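Local coordinates for protein beta-fructofuranosidase (Arthrobacter, PDB 3WPU) that is a beta-fructofuranosidase of the levansucrase/invertase family, here a single chain rich in beta strands with several helices near the C terminus, at residues F491-F496 / F516-L520; H13-A19 / R379-P384. One frame throughout, in Å; residues are numbered along the deposited sequence.

Contact 1 of 2, residues F491-F496 / F516-L520; sequences FTNGKF and FDDYL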
loop_
_atom_site.group_PDB
_atom_site.type_symbol
_atom_site.label_atom_id
_atom_site.label_comp_id
_atom_site.label_asym_id
_atom_site.label_seq_id
_atom_site.Cartn_x
_atom_site.Cartn_y
_atom_site.Cartn_z
ATOM N N PHE A 491 -16.160 -19.752 2.700
ATOM C CA PHE A 491 -16.575 -21.021 2.131
ATOM C C PHE A 491 -17.841 -20.757 1.345
ATOM O O PHE A 491 -18.817 -20.269 1.907
ATOM C CB PHE A 491 -16.801 -22.037 3.240
ATOM C CG PHE A 491 -15.561 -22.373 3.988
ATOM C CD1 PHE A 491 -14.518 -23.018 3.336
ATOM C CD2 PHE A 491 -15.415 -22.041 5.323
ATOM C CE1 PHE A 491 -13.348 -23.333 4.017
ATOM C CE2 PHE A 491 -14.253 -22.356 6.008
ATOM C CZ PHE A 491 -13.220 -23.002 5.353
ATOM N N THR A 492 -17.794 -21.015 0.041
ATOM C CA THR A 492 -18.855 -20.594 -0.869
ATOM C C THR A 492 -19.081 -21.642 -1.973
ATOM O O THR A 492 -18.142 -22.263 -2.475
ATOM C CB THR A 492 -18.545 -19.207 -1.475
ATOM O OG1 THR A 492 -19.627 -18.771 -2.309
ATOM C CG2 THR A 492 -17.256 -19.229 -2.290
ATOM N N ASN A 493 -20.343 -21.865 -2.315
ATOM C CA ASN A 493 -20.675 -22.745 -3.435
ATOM C C ASN A 493 -22.091 -22.500 -3.862
ATOM O O ASN A 493 -23.004 -22.614 -3.043
ATOM C CB ASN A 493 -20.475 -24.229 -3.081
ATOM C CG ASN A 493 -19.360 -24.881 -3.890
ATOM O OD1 ASN A 493 -19.406 -24.899 -5.127
ATOM N ND2 ASN A 493 -18.355 -25.426 -3.200
ATOM N N GLY A 494 -22.255 -22.125 -5.133
ATOM C CA GLY A 494 -23.567 -21.907 -5.726
ATOM C C GLY A 494 -24.405 -20.929 -4.929
ATOM O O GLY A 494 -25.469 -21.290 -4.422
ATOM N N LYS A 495 -23.898 -19.704 -4.790
ATOM C CA LYS A 495 -24.628 -18.577 -4.178
ATOM C C LYS A 495 -24.643 -18.566 -2.635
ATOM O O LYS A 495 -24.708 -17.490 -2.036
ATOM C CB LYS A 495 -26.047 -18.451 -4.758
ATOM C CG LYS A 495 -26.047 -18.322 -6.278
ATOM C CD LYS A 495 -27.444 -18.253 -6.874
ATOM C CE LYS A 495 -27.365 -18.157 -8.393
ATOM N NZ LYS A 495 -28.695 -18.300 -9.049
ATOM N N PHE A 496 -24.588 -19.738 -1.997
ATOM C CA PHE A 496 -24.339 -19.808 -0.551
ATOM C C PHE A 496 -22.894 -19.391 -0.257
ATOM O O PHE A 496 -21.970 -19.874 -0.906
ATOM C CB PHE A 496 -24.574 -21.227 -0.007
ATOM C CG PHE A 496 -24.354 -21.348 1.476
ATOM C CD1 PHE A 496 -25.374 -21.051 2.366
ATOM C CD2 PHE A 496 -23.117 -21.729 1.984
ATOM C CE1 PHE A 496 -25.179 -21.144 3.734
ATOM C CE2 PHE A 496 -22.915 -21.825 3.349
ATOM C CZ PHE A 496 -23.949 -21.530 4.227
ATOM N N PHE A 516 -16.372 -32.465 3.460
ATOM C CA PHE A 516 -16.030 -31.059 3.165
ATOM C C PHE A 516 -15.047 -30.923 2.005
ATOM O O PHE A 516 -15.166 -30.018 1.184
ATOM C CB PHE A 516 -15.420 -30.398 4.407
ATOM C CG PHE A 516 -15.536 -28.893 4.447
ATOM C CD1 PHE A 516 -16.652 -28.230 3.946
ATOM C CD2 PHE A 516 -14.548 -28.138 5.075
ATOM C CE1 PHE A 516 -16.759 -26.853 4.038
ATOM C CE2 PHE A 516 -14.641 -26.758 5.149
ATOM C CZ PHE A 516 -15.756 -26.116 4.640
ATOM N N ASP A 517 -14.068 -31.820 1.942
ATOM C CA ASP A 517 -13.042 -31.740 0.896
ATOM C C ASP A 517 -13.680 -31.868 -0.488
ATOM O O ASP A 517 -13.334 -31.129 -1.412
ATOM C CB ASP A 517 -11.959 -32.806 1.102
ATOM C CG ASP A 517 -11.304 -32.721 2.471
ATOM O OD1 ASP A 517 -11.061 -31.590 2.962
ATOM O OD2 ASP A 517 -11.028 -33.791 3.057
ATOM N N ASP A 518 -14.643 -32.777 -0.615
ATOM C CA ASP A 518 -15.343 -32.989 -1.884
ATOM C C ASP A 518 -16.166 -31.767 -2.306
ATOM O O ASP A 518 -16.225 -31.425 -3.489
ATOM C CB ASP A 518 -16.270 -34.212 -1.796
ATOM C CG ASP A 518 -15.596 -35.428 -1.163
ATOM O OD1 ASP A 518 -14.441 -35.748 -1.530
ATOM O OD2 ASP A 518 -16.232 -36.066 -0.295
ATOM N N TYR A 519 -16.817 -31.138 -1.330
ATOM C CA TYR A 519 -17.589 -29.920 -1.526
ATOM C C TYR A 519 -16.670 -28.806 -2.022
ATOM O O TYR A 519 -17.022 -28.073 -2.943
ATOM C CB TYR A 519 -18.210 -29.527 -0.198
ATOM C CG TYR A 519 -19.063 -28.273 -0.127
ATOM C CD1 TYR A 519 -20.402 -28.296 -0.501
ATOM C CD2 TYR A 519 -18.559 -27.095 0.418
ATOM C CE1 TYR A 519 -21.207 -27.169 -0.376
ATOM C CE2 TYR A 519 -19.355 -25.955 0.536
ATOM C CZ TYR A 519 -20.680 -25.997 0.143
ATOM O OH TYR A 519 -21.476 -24.866 0.272
ATOM N N LEU A 520 -15.496 -28.705 -1.408
ATOM C CA LEU A 520 -14.518 -27.672 -1.785
ATOM C C LEU A 520 -13.754 -28.007 -3.062
ATOM O O LEU A 520 -13.120 -27.126 -3.643
ATOM C CB LEU A 520 -13.547 -27.398 -0.634
ATOM C CG LEU A 520 -14.206 -26.799 0.609
ATOM C CD1 LEU A 520 -13.176 -26.605 1.708
ATOM C CD2 LEU A 520 -14.925 -25.494 0.289
#
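This is a strand-to-helix packing contact, mainly aromatic, in which the helix ending at Leu520 lies beside a beta hairpin formed by strands 488-493 and 496-500. The hairpin turns through a type I' beta turn from Asn493 to Phe496, and Asn493 N donates to Phe496 O at 2.9 Å; Gly494, at phi 54° and psi 60°, takes a conformation that favours glycine. The axes of strand 491-493 and helix 516-520 come within 10.1 Å at 59°, and the gap is filled mainly by side chains. Phe491, pointing toward the helix, receives the edge of Phe516 on its ring face: the centroids are 5.0 Å apart and the planes inclined at 61°, a T-shaped (edge-to-face) pair. Leu520 adds an apolar neighbour, its CD2 3.9 Å from Phe491 CD1. Helix 527-539, through Leu537, covers Phe491 and Phe496, while Arg509 of helix 502-512 touches Phe491, Phe516 and Leu520, making this a small buried cluster among the C-terminal helices. Nearer the turn, Tyr519 buries more area than any other residue here. Asn493 lies over one face of its ring, with Asn493 CB 3.6 Å from Tyr519 OH and Asn493 ND2 3.0 Å from Tyr519 O.

Contact 2 of 2, residues H13-A19 / R379-P384; sequences HTQQAYA and RSDYQP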
loop_
_atom_site.group_PDB
_atom_site.type_symbol
_atom_site.label_atom_id
_atom_site.label_comp_id
_atom_site.label_asym_id
_atom_site.label_seq_id
_atom_site.Cartn_x
_atom_site.Cartn_y
_atom_site.Cartn_z
ATOM N N HIS A 13 -0.878 19.264 16.431
ATOM C CA HIS A 13 -2.024 18.713 15.713
ATOM C C HIS A 13 -3.022 18.216 16.758
ATOM O O HIS A 13 -2.642 17.614 17.759
ATOM C CB HIS A 13 -1.636 17.530 14.832
ATOM C CG HIS A 13 -0.786 17.885 13.653
ATOM N ND1 HIS A 13 -1.306 18.382 12.480
ATOM C CD2 HIS A 13 0.550 17.753 13.442
ATOM C CE1 HIS A 13 -0.327 18.575 11.607
ATOM N NE2 HIS A 13 0.801 18.183 12.163
ATOM N N THR A 14 -4.300 18.464 16.522
ATOM C CA THR A 14 -5.316 18.172 17.527
ATOM C C THR A 14 -5.988 16.821 17.419
ATOM O O THR A 14 -6.695 16.419 18.343
ATOM C CB THR A 14 -6.435 19.224 17.455
ATOM O OG1 THR A 14 -7.177 19.042 16.254
ATOM C CG2 THR A 14 -5.853 20.622 17.451
ATOM N N GLN A 15 -5.814 16.143 16.279
ATOM C CA GLN A 15 -6.527 14.901 15.947
ATOM C C GLN A 15 -8.039 15.041 15.802
ATOM O O GLN A 15 -8.724 14.042 15.647
ATOM C CB GLN A 15 -6.194 13.787 16.938
ATOM C CG GLN A 15 -4.718 13.399 16.906
ATOM C CD GLN A 15 -4.442 12.171 17.730
ATOM O OE1 GLN A 15 -5.174 11.172 17.651
ATOM N NE2 GLN A 15 -3.385 12.227 18.538
ATOM N N GLN A 16 -8.546 16.269 15.861
ATOM C CA GLN A 16 -10.000 16.472 15.820
ATOM C C GLN A 16 -10.575 15.973 14.490
ATOM O O GLN A 16 -9.974 16.159 13.410
ATOM C CB GLN A 16 -10.367 17.938 16.078
ATOM C CG GLN A 16 -10.012 18.924 14.992
ATOM C CD GLN A 16 -10.093 20.360 15.491
ATOM O OE1 GLN A 16 -11.195 20.912 15.630
ATOM N NE2 GLN A 16 -8.935 20.968 15.787
ATOM N N ALA A 17 -11.720 15.319 14.584
ATOM C CA ALA A 17 -12.420 14.772 13.426
ATOM C C ALA A 17 -13.305 15.798 12.761
ATOM O O ALA A 17 -13.891 16.673 13.419
ATOM C CB ALA A 17 -13.278 13.586 13.841
ATOM N N TYR A 18 -13.446 15.642 11.452
ATOM C CA TYR A 18 -14.367 16.409 10.643
ATOM C C TYR A 18 -15.256 15.423 9.871
ATOM O O TYR A 18 -15.005 14.206 9.873
ATOM C CB TYR A 18 -13.590 17.302 9.677
ATOM C CG TYR A 18 -12.705 18.321 10.355
ATOM C CD1 TYR A 18 -13.117 19.643 10.487
ATOM C CD2 TYR A 18 -11.478 17.970 10.886
ATOM C CE1 TYR A 18 -12.316 20.583 11.112
ATOM C CE2 TYR A 18 -10.671 18.902 11.518
ATOM C CZ TYR A 18 -11.096 20.207 11.629
ATOM O OH TYR A 18 -10.316 21.148 12.264
ATOM N N ALA A 19 -16.332 15.928 9.262
ATOM C CA ALA A 19 -17.151 15.110 8.361
ATOM C C ALA A 19 -16.326 14.694 7.161
ATOM O O ALA A 19 -15.500 15.468 6.675
ATOM C CB ALA A 19 -18.417 15.832 7.922
ATOM N N ARG A 379 -11.217 11.885 8.164
ATOM C CA ARG A 379 -10.814 13.275 7.995
ATOM C C ARG A 379 -10.609 13.871 9.382
ATOM O O ARG A 379 -11.556 14.032 10.159
ATOM C CB ARG A 379 -11.848 14.082 7.190
ATOM C CG ARG A 379 -11.414 15.514 6.902
ATOM C CD ARG A 379 -12.382 16.358 6.090
ATOM N NE ARG A 379 -12.775 15.678 4.868
ATOM C CZ ARG A 379 -12.008 15.590 3.784
ATOM N NH1 ARG A 379 -10.851 16.213 3.750
ATOM N NH2 ARG A 379 -12.447 14.913 2.734
ATOM N N SER A 380 -9.369 14.168 9.707
ATOM C CA SER A 380 -9.042 14.717 11.002
ATOM C C SER A 380 -7.806 15.586 10.919
ATOM O O SER A 380 -7.113 15.564 9.908
ATOM C CB SER A 380 -8.881 13.571 12.005
ATOM O OG SER A 380 -7.768 12.746 11.684
ATOM N N ASP A 381 -7.491 16.323 11.981
ATOM C CA ASP A 381 -6.207 17.003 12.037
ATOM C C ASP A 381 -5.159 16.003 12.477
ATOM O O ASP A 381 -4.732 15.959 13.638
ATOM C CB ASP A 381 -6.229 18.240 12.940
ATOM C CG ASP A 381 -4.889 18.939 12.973
ATOM O OD1 ASP A 381 -4.025 18.646 12.095
ATOM O OD2 ASP A 381 -4.644 19.750 13.887
ATOM N N TYR A 382 -4.761 15.172 11.518
ATOM C CA TYR A 382 -3.897 14.033 11.772
ATOM C C TYR A 382 -2.589 14.423 12.472
ATOM O O TYR A 382 -1.972 15.443 12.142
ATOM C CB TYR A 382 -3.548 13.349 10.456
ATOM C CG TYR A 382 -4.588 12.382 9.929
ATOM C CD1 TYR A 382 -5.451 12.735 8.882
ATOM C CD2 TYR A 382 -4.708 11.096 10.474
ATOM C CE1 TYR A 382 -6.419 11.849 8.410
ATOM C CE2 TYR A 382 -5.657 10.205 9.987
ATOM C CZ TYR A 382 -6.505 10.583 8.950
ATOM O OH TYR A 382 -7.425 9.650 8.509
ATOM N N GLN A 383 -2.210 13.590 13.433
ATOM C CA GLN A 383 -0.949 13.699 14.131
ATOM C C GLN A 383 0.024 12.738 13.457
ATOM O O GLN A 383 -0.168 11.528 13.562
ATOM C CB GLN A 383 -1.137 13.253 15.570
ATOM C CG GLN A 383 0.129 13.160 16.389
ATOM C CD GLN A 383 0.844 14.495 16.435
ATOM O OE1 GLN A 383 0.292 15.489 16.933
ATOM N NE2 GLN A 383 2.024 14.559 15.849
ATOM N N PRO A 384 1.063 13.263 12.802
ATOM C CA PRO A 384 2.085 12.325 12.312
ATOM C C PRO A 384 2.726 11.537 13.437
ATOM O O PRO A 384 2.978 12.077 14.521
ATOM C CB PRO A 384 3.100 13.253 11.650
ATOM C CG PRO A 384 2.336 14.463 11.253
ATOM C CD PRO A 384 1.400 14.645 12.435
HETATM O O HOH W 1 0.766 17.717 18.381
HETATM O O HOH W 2 -1.850 14.818 18.778
HETATM O O HOH W 3 -14.005 11.820 9.042
#
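Two largely irregular segments run side by side in nearly opposite senses, their end-to-end directions 162° apart, with a single beta bridge pairing Ala17 and Ser380 (CA to CA 4.2 Å). Two backbone hydrogen bonds flank that pair: Tyr18 N donates to Arg379 O at 2.8 Å, and Asp381 N to Gln16 O at 2.9 Å. A third, Gln15 N to Asp381 O at 2.9 Å, is more bent, with an angle of 132° at the hydrogen. Gln15 has positive phi (64°), and Asp381 is the centre of an inverse gamma turn, so regular pairing stops here.

The Asp381 carboxylate then takes over: OD1 accepts from His13 ND1 at 2.8 Å and 171°, while OD2 accepts from Thr14 N at 3.0 Å. His13 NE2 is bonded to Asp32, so the imidazole joins two acidic side chains. Thr14 OG1 accepts from Gln16 N at 3.1 Å, an ST turn. Water 2 links His13 O, Gln15 NE2 and Gln383 OE1, at 3.1, 3.0 and 2.9 Å; Gln15 OE1 is bonded to Lys348. At the other end, Tyr18 CB packs 3.9 Å from Arg379 CD, and the Tyr18 ring stacks with Phe24. Arg379 NE also makes a weak bond to Ala19 O (3.3 Å, 125°), its guanidinium being held chiefly by carbonyls including those of Pro20 and Pro325. With a carboxylate hydrogen-bonded to each imidazole nitrogen, His13 is probably doubly protonated, which would place a positive charge between Asp381 and Asp32.

Starting from the N terminus, residues 13-19 precede strand 26-27 and meet residues 379-384 after a gap of 359 residues, so contact 2 closes a very long loop containing much of the strand-rich part of the chain. It joins the N-terminal segment to the antiparallel sheet that includes strands 369-375 and 383-384. Contact 1 opens only later, at residue 491, and closes a short loop of 19 intervening residues, 13 of them helical, tying a hairpin to helix 514-520. The loops are therefore in series, neither nesting nor crossing. Their centres lie 44 Å apart and their nearest atoms about 31 Å, so the two contacts do not touch.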